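Local coordinates for protein pngf-ii (Elizabethkingia meningoseptica, PDB 4R4X) that releases N-linked glycans from glycoproteins as a peptide:N-glycosidase, probably by hydrolysing the amide bond between asparagine side chain and sugar, at residues S463-N468 and S479-S484; T304-G309 and W488-I493; Y4-Q9 and L134-V139. All coordinates share one frame; numbering follows the deposited sequence.

How the interactions relate
Interactions 1 and 2 form one continuous packing region in the PNGase F-like part of the chain, with centres about 8 Å apart. Interaction 1 is nested within the span of chain that interaction 2 closes, and the two are joined directly where N468 OD1 lies 2.8 Å from F306 N, a probable hydrogen bond. Interaction 3 is remote: its centre is about 58 Å from that of interaction 1 and about 56 Å from that of interaction 2, with nearest atoms about 42 and 44 Å away. It belongs to the N-terminal domain, the region that also supplies the zinc ligands E52 and D159. Nothing in it touches the other two contacts.

Interaction 1. Residues S463-N468 and S479-S484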
ATOM      1  N   SER A 463       5.851  17.543 -14.109  1.00 10.52           N
ATOM      2  CA  SER A 463       4.648  16.693 -14.122  1.00 10.61           C
ATOM      3  C   SER A 463       3.673  16.906 -12.952  1.00 11.19           C
ATOM      4  O   SER A 463       2.510  16.593 -13.096  1.00 11.38           O
ATOM      5  CB  SER A 463       5.033  15.197 -14.160  1.00 10.58           C
ATOM      6  OG  SER A 463       5.905  14.918 -15.243  1.00 10.48           O
ATOM      7  N   TYR A 464       4.151  17.424 -11.815  1.00 11.32           N
ATOM      8  CA  TYR A 464       3.402  17.415 -10.557  1.00 11.75           C
ATOM      9  C   TYR A 464       2.910  18.825 -10.217  1.00 11.22           C
ATOM     10  O   TYR A 464       2.537  19.119  -9.072  1.00 10.75           O
ATOM     11  CB  TYR A 464       4.249  16.797  -9.415  1.00 12.46           C
ATOM     12  CG  TYR A 464       4.885  15.512  -9.904  1.00 12.86           C
ATOM     13  CD1 TYR A 464       4.126  14.391 -10.173  1.00 14.44           C
ATOM     14  CD2 TYR A 464       6.219  15.477 -10.209  1.00 13.59           C
ATOM     15  CE1 TYR A 464       4.701  13.247 -10.728  1.00 15.24           C
ATOM     16  CE2 TYR A 464       6.811  14.353 -10.753  1.00 14.65           C
ATOM     17  CZ  TYR A 464       6.067  13.243 -11.011  1.00 15.08           C
ATOM     18  OH  TYR A 464       6.721  12.148 -11.576  1.00 17.55           O
ATOM     19  N   ARG A 465       2.887  19.674 -11.236  1.00 10.75           N
ATOM     20  CA  ARG A 465       2.544  21.097 -11.070  1.00 11.21           C
ATOM     21  C   ARG A 465       1.230  21.333 -10.315  1.00 10.40           C
ATOM     22  O   ARG A 465       1.152  22.248  -9.484  1.00 10.33           O
ATOM     23  CB  ARG A 465       2.510  21.769 -12.449  1.00 11.50           C
ATOM     24  CG  ARG A 465       2.233  23.254 -12.417  1.00 12.06           C
ATOM     25  CD  ARG A 465       3.425  24.029 -11.891  1.00 12.38           C
ATOM     26  NE  ARG A 465       3.137  25.453 -11.746  1.00 12.23           N
ATOM     27  CZ  ARG A 465       2.626  26.033 -10.664  1.00 12.98           C
ATOM     28  NH1 ARG A 465       2.291  25.330  -9.590  1.00 12.77           N
ATOM     29  NH2 ARG A 465       2.433  27.349 -10.677  1.00 13.59           N
ATOM     30  N   LEU A 466       0.222  20.500 -10.565  1.00 10.74           N
ATOM     31  CA  LEU A 466      -1.117  20.714 -10.013  1.00 10.91           C
ATOM     32  C   LEU A 466      -1.229  20.340  -8.525  1.00 10.92           C
ATOM     33  O   LEU A 466      -2.257  20.595  -7.880  1.00 10.34           O
ATOM     34  CB  LEU A 466      -2.166  19.959 -10.833  1.00 11.43           C
ATOM     35  CG  LEU A 466      -2.374  20.426 -12.278  1.00 12.23           C
ATOM     36  CD1 LEU A 466      -3.434  19.582 -12.985  1.00 13.32           C
ATOM     37  CD2 LEU A 466      -2.711  21.909 -12.347  1.00 12.48           C
ATOM     38  N   PHE A 467      -0.181  19.722  -7.992  1.00 10.28           N
ATOM     39  CA  PHE A 467      -0.087  19.493  -6.544  1.00 10.63           C
ATOM     40  C   PHE A 467       0.496  20.710  -5.811  1.00 10.67           C
ATOM     41  O   PHE A 467       0.536  20.712  -4.587  1.00 10.29           O
ATOM     42  CB  PHE A 467       0.767  18.259  -6.226  1.00 10.88           C
ATOM     43  CG  PHE A 467       0.186  16.967  -6.724  1.00 11.22           C
ATOM     44  CD1 PHE A 467      -0.708  16.227  -5.935  1.00 11.55           C
ATOM     45  CD2 PHE A 467       0.505  16.483  -7.990  1.00 11.01           C
ATOM     46  CE1 PHE A 467      -1.252  15.049  -6.394  1.00 11.41           C
ATOM     47  CE2 PHE A 467      -0.036  15.298  -8.454  1.00 11.75           C
ATOM     48  CZ  PHE A 467      -0.899  14.551  -7.638  1.00 11.85           C
ATOM     49  N   ASN A 468       0.928  21.744  -6.556  1.00 10.79           N
ATOM     50  CA  ASN A 468       1.833  22.764  -6.007  1.00 11.34           C
ATOM     51  C   ASN A 468       1.315  24.205  -6.150  1.00 11.42           C
ATOM     52  O   ASN A 468       1.984  25.051  -6.746  1.00 11.55           O
ATOM     53  CB  ASN A 468       3.219  22.663  -6.686  1.00 11.57           C
ATOM     54  CG  ASN A 468       4.054  21.474  -6.181  1.00 11.60           C
ATOM     55  OD1 ASN A 468       4.690  21.543  -5.129  1.00 12.02           O
ATOM     56  ND2 ASN A 468       4.063  20.406  -6.931  1.00 11.47           N
ATOM     57  N   SER A 479       8.069  27.549 -12.659  1.00 13.05           N
ATOM     58  CA  SER A 479       7.694  27.525 -11.264  1.00 13.22           C
ATOM     59  C   SER A 479       8.695  26.655 -10.516  1.00 12.86           C
ATOM     60  O   SER A 479       9.284  25.746 -11.088  1.00 12.94           O
ATOM     61  CB  SER A 479       6.262  26.957 -11.148  1.00 13.54           C
ATOM     62  OG  SER A 479       5.665  27.240  -9.889  1.00 13.66           O
ATOM     63  N   SER A 480       8.910  26.937  -9.236  1.00 13.11           N
ATOM     64  CA  SER A 480       9.905  26.217  -8.453  1.00 12.44           C
ATOM     65  C   SER A 480       9.702  24.710  -8.509  1.00 12.35           C
ATOM     66  O   SER A 480      10.681  23.969  -8.602  1.00 11.38           O
ATOM     67  CB  SER A 480       9.909  26.682  -6.991  1.00 12.25           C
ATOM     68  OG  SER A 480      10.947  26.016  -6.280  1.00 12.30           O
ATOM     69  N   SER A 481       8.447  24.264  -8.491  1.00 12.17           N
ATOM     70  CA  SER A 481       8.135  22.839  -8.463  1.00 12.10           C
ATOM     71  C   SER A 481       8.467  22.119  -9.781  1.00 11.96           C
ATOM     72  O   SER A 481       8.510  20.911  -9.805  1.00 11.98           O
ATOM     73  CB  SER A 481       6.637  22.614  -8.055  1.00 12.67           C
ATOM     74  OG  SER A 481       5.737  23.102  -9.031  1.00 12.88           O
ATOM     75  N   ASP A 482       8.671  22.870 -10.865  1.00 11.69           N
ATOM     76  CA  ASP A 482       9.054  22.340 -12.165  1.00 11.83           C
ATOM     77  C   ASP A 482      10.541  21.966 -12.262  1.00 11.60           C
ATOM     78  O   ASP A 482      10.914  21.204 -13.147  1.00 12.06           O
ATOM     79  CB  ASP A 482       8.833  23.383 -13.270  1.00 12.10           C
ATOM     80  CG  ASP A 482       7.375  23.858 -13.407  1.00 13.54           C
ATOM     81  OD1 ASP A 482       6.444  23.096 -13.041  1.00 14.58           O
ATOM     82  OD2 ASP A 482       7.182  24.976 -13.957  1.00 13.42           O
ATOM     83  N   LEU A 483      11.383  22.551 -11.414  1.00 10.89           N
ATOM     84  CA  LEU A 483      12.805  22.516 -11.634  1.00 11.23           C
ATOM     85  C   LEU A 483      13.421  21.147 -11.314  1.00 11.49           C
ATOM     86  O   LEU A 483      13.011  20.472 -10.362  1.00 11.42           O
ATOM     87  CB  LEU A 483      13.495  23.589 -10.811  1.00 11.89           C
ATOM     88  CG  LEU A 483      13.014  25.027 -11.010  1.00 12.08           C
ATOM     89  CD1 LEU A 483      13.710  25.875  -9.991  1.00 12.84           C
ATOM     90  CD2 LEU A 483      13.327  25.494 -12.422  1.00 12.90           C
ATOM     91  N   SER A 484      14.379  20.754 -12.138  1.00 11.45           N
ATOM     92  CA  SER A 484      15.125  19.514 -11.961  1.00 11.60           C
ATOM     93  C   SER A 484      15.997  19.600 -10.696  1.00 11.38           C
ATOM     94  O   SER A 484      16.563  20.658 -10.381  1.00 11.72           O
ATOM     95  CB  SER A 484      15.970  19.220 -13.224  1.00 12.13           C
ATOM     96  OG  SER A 484      15.140  18.931 -14.343  1.00 12.44           O
TER
HETATM   97  O   HOH W   1       4.798  26.284 -14.657  1.00 29.95           O
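The guanidinium of R465 has S479 OG over the centre of one face, 3.2 Å above its plane, while the carbonyl carbon of N468 and a water lie at its edge, in plane; R465 NH1 gives N468 O a weak hydrogen bond of 2.9 Å. No hydrogen bond joins R465 to S479: the hydroxyl stands over the face and is instead bonded to S471 and G472. A bend at chi2 (72°) swings CD of R465 to 3.4 Å from D482 OD1. Guanidinium and carboxylate are turned 65° apart and stop short of a salt bridge, and the edge water spans them, donating to D482 OD2 at 2.8 Å and accepting a weak bond from R465 NE at 3.5 Å. S481 CB also packs against the amide of N468, 3.4 Å from its CG and hardly farther from OD1 and ND2. That amide is held by ND2 donating to Y464 O at 2.9 Å, a carbonyl met on its opposite face by F467 N, and by OD1 accepting from F306 N. S479 N donates to D482 OD2 at 164°, from above the carboxylate plane, linking the residue before the 3-10 turn 480-482 to its last residue. With no direct hydrogen bond across the contact, these two excursions of one loop are joined by packing, by the water and by an attraction between R465 and D482 that is probably modest.

Interaction 2. Residues T304-G309 and W488-I493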
ATOM      1  N   THR A 304       6.874  17.251   0.562  1.00 11.07           N
ATOM      2  CA  THR A 304       5.550  17.883   0.391  1.00 11.39           C
ATOM      3  C   THR A 304       5.569  18.826  -0.799  1.00 11.37           C
ATOM      4  O   THR A 304       6.609  19.406  -1.148  1.00 11.57           O
ATOM      5  CB  THR A 304       5.022  18.646   1.626  1.00 11.71           C
ATOM      6  OG1 THR A 304       5.734  19.883   1.794  1.00 12.19           O
ATOM      7  CG2 THR A 304       5.107  17.818   2.878  1.00 11.99           C
ATOM      8  N   PRO A 305       4.422  18.958  -1.461  1.00 11.35           N
ATOM      9  CA  PRO A 305       4.325  19.981  -2.452  1.00 11.63           C
ATOM     10  C   PRO A 305       4.199  21.348  -1.770  1.00 11.48           C
ATOM     11  O   PRO A 305       4.209  21.418  -0.558  1.00 11.22           O
ATOM     12  CB  PRO A 305       3.086  19.562  -3.236  1.00 11.76           C
ATOM     13  CG  PRO A 305       2.208  18.948  -2.214  1.00 11.47           C
ATOM     14  CD  PRO A 305       3.145  18.246  -1.280  1.00 11.82           C
ATOM     15  N   PHE A 306       4.166  22.418  -2.549  1.00 11.53           N
ATOM     16  CA  PHE A 306       3.977  23.757  -2.014  1.00 11.78           C
ATOM     17  C   PHE A 306       2.497  24.044  -1.721  1.00 12.01           C
ATOM     18  O   PHE A 306       1.724  24.316  -2.636  1.00 12.77           O
ATOM     19  CB  PHE A 306       4.456  24.774  -3.020  1.00 11.62           C
ATOM     20  CG  PHE A 306       5.948  24.838  -3.210  1.00 12.23           C
ATOM     21  CD1 PHE A 306       6.724  25.715  -2.456  1.00 12.92           C
ATOM     22  CD2 PHE A 306       6.561  24.115  -4.214  1.00 12.24           C
ATOM     23  CE1 PHE A 306       8.087  25.842  -2.697  1.00 12.86           C
ATOM     24  CE2 PHE A 306       7.918  24.216  -4.436  1.00 12.71           C
ATOM     25  CZ  PHE A 306       8.684  25.078  -3.680  1.00 12.73           C
ATOM     26  N   GLY A 307       2.110  23.925  -0.462  1.00 12.00           N
ATOM     27  CA  GLY A 307       0.838  24.452   0.064  1.00 12.21           C
ATOM     28  C   GLY A 307      -0.469  23.840  -0.388  1.00 12.74           C
ATOM     29  O   GLY A 307      -1.525  24.526  -0.440  1.00 12.28           O
ATOM     30  N   ILE A 308      -0.441  22.553  -0.683  1.00 12.13           N
ATOM     31  CA  ILE A 308      -1.625  21.894  -1.226  1.00 11.88           C
ATOM     32  C   ILE A 308      -2.819  21.875  -0.263  1.00 12.29           C
ATOM     33  O   ILE A 308      -2.688  21.622   0.939  1.00 11.21           O
ATOM     34  CB  ILE A 308      -1.323  20.469  -1.705  1.00 11.72           C
ATOM     35  CG1 ILE A 308      -2.431  19.989  -2.651  1.00 11.58           C
ATOM     36  CG2 ILE A 308      -1.171  19.509  -0.518  1.00 11.86           C
ATOM     37  CD1 ILE A 308      -2.098  18.698  -3.345  1.00 11.65           C
ATOM     38  N   GLY A 309      -3.979  22.170  -0.822  1.00 12.19           N
ATOM     39  CA  GLY A 309      -5.206  22.208  -0.067  1.00 13.42           C
ATOM     40  C   GLY A 309      -5.413  23.592   0.477  1.00 14.34           C
ATOM     41  O   GLY A 309      -6.271  24.324  -0.017  1.00 14.77           O
ATOM     42  N   TRP A 488      14.835  14.491  -6.009  1.00 11.82           N
ATOM     43  CA  TRP A 488      13.484  14.662  -5.495  1.00 11.52           C
ATOM     44  C   TRP A 488      12.680  15.681  -6.243  1.00 11.80           C
ATOM     45  O   TRP A 488      13.243  16.533  -6.887  1.00 11.67           O
ATOM     46  CB  TRP A 488      13.523  15.039  -4.036  1.00 11.70           C
ATOM     47  CG  TRP A 488      14.322  16.258  -3.651  1.00 11.77           C
ATOM     48  CD1 TRP A 488      15.679  16.361  -3.540  1.00 11.45           C
ATOM     49  CD2 TRP A 488      13.789  17.517  -3.203  1.00 12.10           C
ATOM     50  NE1 TRP A 488      16.025  17.603  -3.073  1.00 11.83           N
ATOM     51  CE2 TRP A 488      14.882  18.337  -2.872  1.00 11.78           C
ATOM     52  CE3 TRP A 488      12.498  18.033  -3.091  1.00 12.55           C
ATOM     53  CZ2 TRP A 488      14.723  19.628  -2.408  1.00 12.33           C
ATOM     54  CZ3 TRP A 488      12.343  19.340  -2.627  1.00 12.37           C
ATOM     55  CH2 TRP A 488      13.442  20.109  -2.281  1.00 12.35           C
ATOM     56  N   CYS A 489      11.355  15.568  -6.162  1.00 11.83           N
ATOM     57  CA  CYS A 489      10.446  16.583  -6.721  1.00 12.19           C
ATOM     58  C   CYS A 489       9.396  16.878  -5.662  1.00 12.54           C
ATOM     59  O   CYS A 489       8.806  15.939  -5.114  1.00 12.66           O
ATOM     60  CB  CYS A 489       9.700  16.070  -7.965  1.00 11.79           C
ATOM     61  SG  CYS A 489      10.665  15.695  -9.448  1.00 12.34           S
ATOM     62  N   PRO A 490       9.090  18.159  -5.428  1.00 13.00           N
ATOM     63  CA  PRO A 490       8.013  18.442  -4.466  1.00 12.65           C
ATOM     64  C   PRO A 490       6.693  17.733  -4.829  1.00 12.59           C
ATOM     65  O   PRO A 490       6.185  17.888  -5.947  1.00 12.11           O
ATOM     66  CB  PRO A 490       7.873  19.956  -4.548  1.00 13.36           C
ATOM     67  CG  PRO A 490       9.216  20.444  -4.970  1.00 13.27           C
ATOM     68  CD  PRO A 490       9.746  19.388  -5.903  1.00 13.44           C
ATOM     69  N   GLY A 491       6.147  16.982  -3.881  1.00 12.11           N
ATOM     70  CA  GLY A 491       4.890  16.255  -4.061  1.00 11.95           C
ATOM     71  C   GLY A 491       5.080  14.768  -4.334  1.00 11.95           C
ATOM     72  O   GLY A 491       4.120  14.062  -4.622  1.00 11.87           O
ATOM     73  N   THR A 492       6.317  14.280  -4.249  1.00 11.75           N
ATOM     74  CA  THR A 492       6.607  12.896  -4.612  1.00 11.47           C
ATOM     75  C   THR A 492       7.556  12.196  -3.630  1.00 11.46           C
ATOM     76  O   THR A 492       8.320  12.825  -2.867  1.00 11.21           O
ATOM     77  CB  THR A 492       7.189  12.730  -6.060  1.00 12.08           C
ATOM     78  OG1 THR A 492       8.513  13.305  -6.151  1.00 12.08           O
ATOM     79  CG2 THR A 492       6.266  13.351  -7.126  1.00 12.85           C
ATOM     80  N   ILE A 493       7.527  10.873  -3.701  1.00 11.11           N
ATOM     81  CA  ILE A 493       8.524  10.000  -3.041  1.00 11.81           C
ATOM     82  C   ILE A 493       9.866   9.998  -3.778  1.00 11.78           C
ATOM     83  O   ILE A 493       9.903  10.037  -4.998  1.00 10.90           O
ATOM     84  CB  ILE A 493       8.037   8.553  -3.079  1.00 12.04           C
ATOM     85  CG1 ILE A 493       6.821   8.410  -2.183  1.00 12.22           C
ATOM     86  CG2 ILE A 493       9.141   7.546  -2.675  1.00 12.49           C
ATOM     87  CD1 ILE A 493       6.065   7.129  -2.373  1.00 12.64           C
TER
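P305 and G491 bring their backbones together, CA to CA 4.1 Å, where the type II turn from C489 to T492 lies against the chain leaving F303. The positive phi of G491 (102°) belongs to this turn, and the bare backbone there lets both ends of the P305 ring close in, CD to 3.8 Å and CB to 3.9 Å from G491 CA. P490 straddles P305, its CB 3.7 Å from T304 O and its CG 4.0 Å from F306 CE2. T304 O is a buried carbonyl oxygen for which the model holds no hydrogen-bond partner. The P490 ring and the F306 side chain run side by side, pointing the same way. No hydrogen bond crosses the contact. The turn is braced internally, T492 OG1 donating to C489 O at 2.8 Å, and the disulfide from C489 to C461 ties it to another part of its loop. G491 and T492 both face F303 in a G1 beta bulge, so the contact sits where strands 297-303 and 493-504, neighbours in the antiparallel nine-stranded sheet, end and begin; P305 also touches strands 231-240 and 326-331, adjacent in another antiparallel sheet.

Interaction 3. Residues Y4-Q9 and L134-V139; sequences YEITYQ and LVLKTV
Y8 donates the one hydrogen bond of this contact, from OH to V135 O at 2.7 Å. The hydroxyl meets the carbonyl nearly head-on, at a C=O...donor angle of 173°. The carbonyl oxygen lies in the plane of the Y8 ring, at its edge, and is 3.5 Å from CE2. L136 O, farther along the same chain, also stands near that edge, 4.1 Å from CE2. The ring thus meets the backbone of segment 134-139 with its hydroxyl and rim.

The rest is apolar. I6 and L134 reach toward each other tip to tip, CD1 to CD1 at 3.9 Å. With L134 CG anti to the backbone N, a chi2 of 60° puts CD1 at the tip facing I6, and the same methyl lies 4.1 Å from Y8 OH, so it touches both the isoleucine tip and the tyrosine hydroxyl. L136 adds a looser touch: its CB points away from segment 4-9, yet CD2 turns back to lie 4.3 Å from I6 CG2.

L136 and K137 both face W114, a classic beta bulge in the pairing with strand 109-116. The segments run parallel, 5° apart, with axes 8.6 Å from each other, and are not paired. Strand 144-154 is antiparallel partner to both 3-12 and 134-140, and the meeting of I6 and Y8 with L134 and V135 is consistent with the incomplete, curled beta-barrel of LolA/LolB-type domains, the two strands that 144-154 separates probably meeting through inward side chains. P125 touches Y8 and V135, and strand 23-27 flanks segment 4-9, with S25 and T27 pairing with I6 and Y4.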
ATOM      1  N   TYR A   4     -36.792 -26.817  -5.666  1.00 19.08           N
ATOM      2  CA  TYR A   4     -35.894 -27.560  -6.550  1.00 19.00           C
ATOM      3  C   TYR A   4     -34.455 -27.114  -6.386  1.00 18.09           C
ATOM      4  O   TYR A   4     -34.184 -25.962  -6.115  1.00 16.62           O
ATOM      5  CB  TYR A   4     -36.275 -27.364  -8.017  1.00 20.41           C
ATOM      6  CG  TYR A   4     -37.664 -27.814  -8.350  1.00 21.39           C
ATOM      7  CD1 TYR A   4     -38.722 -26.944  -8.217  1.00 21.78           C
ATOM      8  CD2 TYR A   4     -37.915 -29.108  -8.800  1.00 21.86           C
ATOM      9  CE1 TYR A   4     -40.012 -27.339  -8.512  1.00 22.60           C
ATOM     10  CE2 TYR A   4     -39.211 -29.518  -9.101  1.00 22.22           C
ATOM     11  CZ  TYR A   4     -40.248 -28.625  -8.953  1.00 22.63           C
ATOM     12  OH  TYR A   4     -41.547 -28.976  -9.226  1.00 23.91           O
ATOM     13  N   GLU A   5     -33.538 -28.038  -6.610  1.00 17.64           N
ATOM     14  CA  GLU A   5     -32.116 -27.766  -6.584  1.00 18.46           C
ATOM     15  C   GLU A   5     -31.564 -28.045  -7.956  1.00 18.13           C
ATOM     16  O   GLU A   5     -31.695 -29.165  -8.448  1.00 18.43           O
ATOM     17  CB  GLU A   5     -31.452 -28.682  -5.567  1.00 20.85           C
ATOM     18  CG  GLU A   5     -29.940 -28.632  -5.548  1.00 22.81           C
ATOM     19  CD  GLU A   5     -29.385 -29.022  -4.179  1.00 26.28           C
ATOM     20  OE1 GLU A   5     -30.200 -29.283  -3.254  1.00 30.08           O
ATOM     21  OE2 GLU A   5     -28.152 -29.065  -4.024  1.00 28.96           O
ATOM     22  N   ILE A   6     -30.978 -27.034  -8.585  1.00 17.69           N
ATOM     23  CA  ILE A   6     -30.387 -27.179  -9.903  1.00 17.24           C
ATOM     24  C   ILE A   6     -28.885 -27.014  -9.838  1.00 17.69           C
ATOM     25  O   ILE A   6     -28.378 -26.034  -9.264  1.00 17.57           O
ATOM     26  CB  ILE A   6     -30.954 -26.138 -10.894  1.00 16.76           C
ATOM     27  CG1 ILE A   6     -32.494 -26.204 -10.917  1.00 16.94           C
ATOM     28  CG2 ILE A   6     -30.364 -26.381 -12.284  1.00 16.93           C
ATOM     29  CD1 ILE A   6     -33.179 -25.309  -9.905  1.00 16.84           C
ATOM     30  N   THR A   7     -28.174 -27.977 -10.411  1.00 17.28           N
ATOM     31  CA  THR A   7     -26.744 -28.017 -10.381  1.00 17.86           C
ATOM     32  C   THR A   7     -26.210 -27.808 -11.770  1.00 17.28           C
ATOM     33  O   THR A   7     -26.719 -28.389 -12.714  1.00 18.03           O
ATOM     34  CB  THR A   7     -26.251 -29.383  -9.867  1.00 19.70           C
ATOM     35  OG1 THR A   7     -26.867 -29.633  -8.595  1.00 22.07           O
ATOM     36  CG2 THR A   7     -24.723 -29.386  -9.754  1.00 19.96           C
ATOM     37  N   TYR A   8     -25.196 -26.962 -11.887  1.00 17.64           N
ATOM     38  CA  TYR A   8     -24.714 -26.517 -13.193  1.00 18.75           C
ATOM     39  C   TYR A   8     -23.279 -26.921 -13.451  1.00 19.38           C
ATOM     40  O   TYR A   8     -22.503 -27.174 -12.520  1.00 21.30           O
ATOM     41  CB  TYR A   8     -24.796 -24.992 -13.312  1.00 17.57           C
ATOM     42  CG  TYR A   8     -26.198 -24.431 -13.266  1.00 16.56           C
ATOM     43  CD1 TYR A   8     -26.776 -24.073 -12.065  1.00 16.04           C
ATOM     44  CD2 TYR A   8     -26.937 -24.243 -14.429  1.00 15.64           C
ATOM     45  CE1 TYR A   8     -28.062 -23.548 -12.007  1.00 15.80           C
ATOM     46  CE2 TYR A   8     -28.229 -23.729 -14.386  1.00 15.59           C
ATOM     47  CZ  TYR A   8     -28.787 -23.373 -13.181  1.00 15.47           C
ATOM     48  OH  TYR A   8     -30.067 -22.855 -13.116  1.00 15.83           O
ATOM     49  N   GLN A   9     -22.930 -26.917 -14.727  1.00 21.36           N
ATOM     50  CA  GLN A   9     -21.597 -27.292 -15.197  1.00 23.25           C
ATOM     51  C   GLN A   9     -21.066 -26.279 -16.210  1.00 24.35           C
ATOM     52  O   GLN A   9     -21.750 -25.972 -17.195  1.00 25.13           O
ATOM     53  CB  GLN A   9     -21.661 -28.679 -15.837  1.00 24.86           C
ATOM     54  CG  GLN A   9     -20.328 -29.209 -16.324  1.00 27.25           C
ATOM     55  CD  GLN A   9     -20.457 -30.593 -16.937  1.00 29.64           C
ATOM     56  OE1 GLN A   9     -20.050 -31.584 -16.332  1.00 32.61           O
ATOM     57  NE2 GLN A   9     -21.041 -30.668 -18.117  1.00 30.06           N
ATOM     58  N   LEU A 134     -36.835 -20.303 -15.235  1.00 15.96           N
ATOM     59  CA  LEU A 134     -35.696 -21.044 -14.699  1.00 16.07           C
ATOM     60  C   LEU A 134     -34.665 -21.222 -15.806  1.00 15.18           C
ATOM     61  O   LEU A 134     -34.888 -21.972 -16.764  1.00 15.04           O
ATOM     62  CB  LEU A 134     -36.150 -22.395 -14.138  1.00 16.41           C
ATOM     63  CG  LEU A 134     -35.021 -23.347 -13.747  1.00 17.22           C
ATOM     64  CD1 LEU A 134     -34.111 -22.750 -12.665  1.00 17.17           C
ATOM     65  CD2 LEU A 134     -35.640 -24.651 -13.295  1.00 17.74           C
ATOM     66  N   VAL A 135     -33.542 -20.529 -15.668  1.00 15.77           N
ATOM     67  CA  VAL A 135     -32.486 -20.547 -16.665  1.00 16.20           C
ATOM     68  C   VAL A 135     -31.708 -21.839 -16.534  1.00 16.35           C
ATOM     69  O   VAL A 135     -31.114 -22.100 -15.491  1.00 18.54           O
ATOM     70  CB  VAL A 135     -31.547 -19.333 -16.515  1.00 15.84           C
ATOM     71  CG1 VAL A 135     -30.380 -19.417 -17.482  1.00 16.11           C
ATOM     72  CG2 VAL A 135     -32.317 -18.034 -16.731  1.00 16.30           C
ATOM     73  N   LEU A 136     -31.689 -22.636 -17.593  1.00 15.92           N
ATOM     74  CA  LEU A 136     -30.980 -23.918 -17.582  1.00 16.67           C
ATOM     75  C   LEU A 136     -29.672 -23.927 -18.368  1.00 17.11           C
ATOM     76  O   LEU A 136     -28.900 -24.879 -18.261  1.00 18.22           O
ATOM     77  CB  LEU A 136     -31.906 -25.037 -18.070  1.00 16.55           C
ATOM     78  CG  LEU A 136     -33.126 -25.285 -17.188  1.00 16.55           C
ATOM     79  CD1 LEU A 136     -33.942 -26.400 -17.833  1.00 16.53           C
ATOM     80  CD2 LEU A 136     -32.714 -25.645 -15.756  1.00 16.29           C
ATOM     81  N   LYS A 137     -29.415 -22.882 -19.140  1.00 17.63           N
ATOM     82  CA  LYS A 137     -28.182 -22.757 -19.883  1.00 18.86           C
ATOM     83  C   LYS A 137     -27.926 -21.290 -20.241  1.00 19.45           C
ATOM     84  O   LYS A 137     -28.847 -20.581 -20.680  1.00 19.38           O
ATOM     85  CB  LYS A 137     -28.269 -23.566 -21.173  1.00 20.24           C
ATOM     86  CG  LYS A 137     -27.034 -23.495 -22.059  1.00 21.03           C
ATOM     87  CD  LYS A 137     -27.164 -24.529 -23.174  1.00 22.53           C
ATOM     88  CE  LYS A 137     -26.184 -24.267 -24.295  1.00 24.86           C
ATOM     89  NZ  LYS A 137     -26.440 -25.236 -25.411  1.00 25.52           N
ATOM     90  N   THR A 138     -26.678 -20.851 -20.059  1.00 20.39           N
ATOM     91  CA  THR A 138     -26.213 -19.552 -20.559  1.00 21.47           C
ATOM     92  C   THR A 138     -24.998 -19.752 -21.448  1.00 21.83           C
ATOM     93  O   THR A 138     -24.179 -20.642 -21.207  1.00 22.08           O
ATOM     94  CB  THR A 138     -25.828 -18.588 -19.429  1.00 21.97           C
ATOM     95  OG1 THR A 138     -24.709 -19.128 -18.712  1.00 24.22           O
ATOM     96  CG2 THR A 138     -26.995 -18.382 -18.483  1.00 22.54           C
ATOM     97  N   VAL A 139     -24.898 -18.930 -22.484  1.00 22.34           N
ATOM     98  CA  VAL A 139     -23.769 -18.958 -23.397  1.00 23.61           C
ATOM     99  C   VAL A 139     -23.271 -17.540 -23.555  1.00 25.65           C
ATOM    100  O   VAL A 139     -24.020 -16.642 -23.975  1.00 22.60           O
ATOM    101  CB  VAL A 139     -24.136 -19.511 -24.787  1.00 24.58           C
ATOM    102  CG1 VAL A 139     -22.871 -19.678 -25.634  1.00 24.79           C
ATOM    103  CG2 VAL A 139     -24.879 -20.822 -24.657  1.00 24.44           C
TER